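Local coordinates for protein flagellin hook IN motif family (Aeromonas hydrophila subsp. hydrophila, PDB 6XI1) that probably serves as a calcium-dependent RTX adhesin whose tandem beta-sandwich repeats form a rod that extends the molecule toward its target, at residues A65-P70 / L75-I80. Sequence-based numbering, arbitrary orientation.
Sequences AGNGTP and LGSLTI
Gly66 and Ile80 pair in an antiparallel beta hairpin, strands 66-70 and 77-80, within the first of the four cadherin-like beta-sandwich domains of this chain. Their backbones exchange two hydrogen bonds: Gly66 N to Ile80 O (2.9 Å), and Ile80 N to Gly66 O (2.7 Å), the latter arriving nearly end-on to the carbonyl. Next comes the non-hydrogen-bonded pair Asn67–Thr79, its CA atoms 4.2 Å apart. A third bond, Gly68 N to Leu78 O (2.7 Å), has its donor tilted 33° from the carbonyl plane; beyond it the strands part. Gly66 itself takes a backbone conformation (phi 150°) that is by itself reason enough for glycine.

The two faces differ. The side chains of Leu78 and Ile80 pack inward: both touch Trp86 of strand 85-91, and Leu78 also meets Phe108 and Val110 of strand 103-111, packing the hairpin into the sandwich core. On the other face the side chains of Asn67 and Thr79 run alongside each other. With CG anti to its own carbonyl carbon (chi1 -87°), Asn67 lays its amide against the Thr79 methyl, itself anti to the Thr79 carbonyl carbon, and Asn67 ND2 stands 3.7 Å from Thr79 CG2.

Beside the last backbone bond, where the strands begin to part, a water links the two chains. It donates to Gly68 O and accepts from Leu78 N (2.9 Å), and Asn67 ND2 donates to the same water oxygen at 3.2 Å.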
loop_
_atom_site.group_PDB
_atom_site.type_symbol
_atom_site.label_atom_id
_atom_site.label_comp_id
_atom_site.label_asym_id
_atom_site.label_seq_id
_atom_site.Cartn_x
_atom_site.Cartn_y
_atom_site.Cartn_z
ATOM N N ALA A 65 -3.764 -46.222 72.217
ATOM C CA ALA A 65 -4.635 -45.677 71.155
ATOM C C ALA A 65 -4.437 -44.158 71.085
ATOM O O ALA A 65 -4.479 -43.494 72.159
ATOM C CB ALA A 65 -6.074 -46.040 71.420
ATOM N N GLY A 66 -4.223 -43.624 69.878
ATOM C CA GLY A 66 -4.265 -42.169 69.624
ATOM C C GLY A 66 -3.339 -41.755 68.493
ATOM O O GLY A 66 -3.114 -42.585 67.588
ATOM N N ASN A 67 -2.787 -40.535 68.573
ATOM C CA ASN A 67 -1.971 -39.917 67.491
ATOM C C ASN A 67 -0.533 -40.411 67.643
ATOM O O ASN A 67 -0.042 -40.415 68.767
ATOM C CB ASN A 67 -2.073 -38.385 67.506
ATOM C CG ASN A 67 -3.257 -37.874 66.711
ATOM O OD1 ASN A 67 -4.351 -37.704 67.232
ATOM N ND2 ASN A 67 -3.063 -37.656 65.421
ATOM N N GLY A 68 0.109 -40.852 66.567
ATOM C CA GLY A 68 1.559 -41.102 66.557
ATOM C C GLY A 68 2.320 -39.782 66.636
ATOM O O GLY A 68 1.758 -38.750 66.214
ATOM N N THR A 69 3.547 -39.812 67.145
ATOM C CA THR A 69 4.410 -38.607 67.306
ATOM C C THR A 69 5.044 -38.301 65.957
ATOM O O THR A 69 5.858 -39.086 65.475
ATOM C CB THR A 69 5.522 -38.802 68.351
ATOM O OG1 THR A 69 4.897 -39.217 69.566
ATOM C CG2 THR A 69 6.345 -37.550 68.589
ATOM N N PRO A 70 4.735 -37.138 65.337
ATOM C CA PRO A 70 5.228 -36.836 63.984
ATOM C C PRO A 70 6.699 -36.395 63.916
ATOM O O PRO A 70 7.160 -35.740 64.854
ATOM C CB PRO A 70 4.318 -35.679 63.532
ATOM C CG PRO A 70 3.940 -34.980 64.815
ATOM C CD PRO A 70 3.879 -36.071 65.876
ATOM N N LEU A 75 3.258 -32.797 57.484
ATOM C CA LEU A 75 1.980 -32.173 57.079
ATOM C C LEU A 75 0.804 -33.081 57.449
ATOM O O LEU A 75 -0.311 -32.565 57.654
ATOM C CB LEU A 75 2.042 -31.991 55.561
ATOM C CG LEU A 75 3.173 -31.077 55.082
ATOM C CD1 LEU A 75 3.237 -31.090 53.563
ATOM C CD2 LEU A 75 2.968 -29.664 55.600
ATOM N N GLY A 76 1.027 -34.391 57.439
ATOM C CA GLY A 76 -0.045 -35.365 57.719
ATOM C C GLY A 76 -0.092 -35.694 59.203
ATOM O O GLY A 76 0.718 -35.144 59.990
ATOM N N SER A 77 -0.997 -36.584 59.581
ATOM C CA SER A 77 -1.095 -37.076 60.975
ATOM C C SER A 77 -1.398 -38.570 60.908
ATOM O O SER A 77 -1.936 -39.036 59.865
ATOM C CB SER A 77 -2.118 -36.308 61.741
ATOM O OG SER A 77 -3.407 -36.467 61.164
ATOM N N LEU A 78 -0.992 -39.309 61.936
ATOM C CA LEU A 78 -1.289 -40.754 62.017
ATOM C C LEU A 78 -1.972 -41.046 63.357
ATOM O O LEU A 78 -1.492 -40.532 64.369
ATOM C CB LEU A 78 0.032 -41.501 61.847
ATOM C CG LEU A 78 -0.077 -43.019 61.882
ATOM C CD1 LEU A 78 0.889 -43.638 60.911
ATOM C CD2 LEU A 78 0.160 -43.547 63.299
ATOM N N THR A 79 -3.099 -41.760 63.339
ATOM C CA THR A 79 -3.754 -42.294 64.568
ATOM C C THR A 79 -3.635 -43.820 64.554
ATOM O O THR A 79 -3.590 -44.397 63.470
ATOM C CB THR A 79 -5.205 -41.832 64.692
ATOM O OG1 THR A 79 -5.937 -42.499 63.674
ATOM C CG2 THR A 79 -5.404 -40.344 64.541
ATOM N N ILE A 80 -3.545 -44.452 65.727
ATOM C CA ILE A 80 -3.509 -45.936 65.852
ATOM C C ILE A 80 -4.542 -46.371 66.910
ATOM O O ILE A 80 -4.757 -45.626 67.875
ATOM C CB ILE A 80 -2.083 -46.433 66.146
ATOM C CG1 ILE A 80 -1.940 -47.935 65.877
ATOM C CG2 ILE A 80 -1.637 -46.050 67.552
ATOM C CD1 ILE A 80 -0.514 -48.432 65.746
HETATM O O HOH W 1 -0.063 -37.864 64.263
#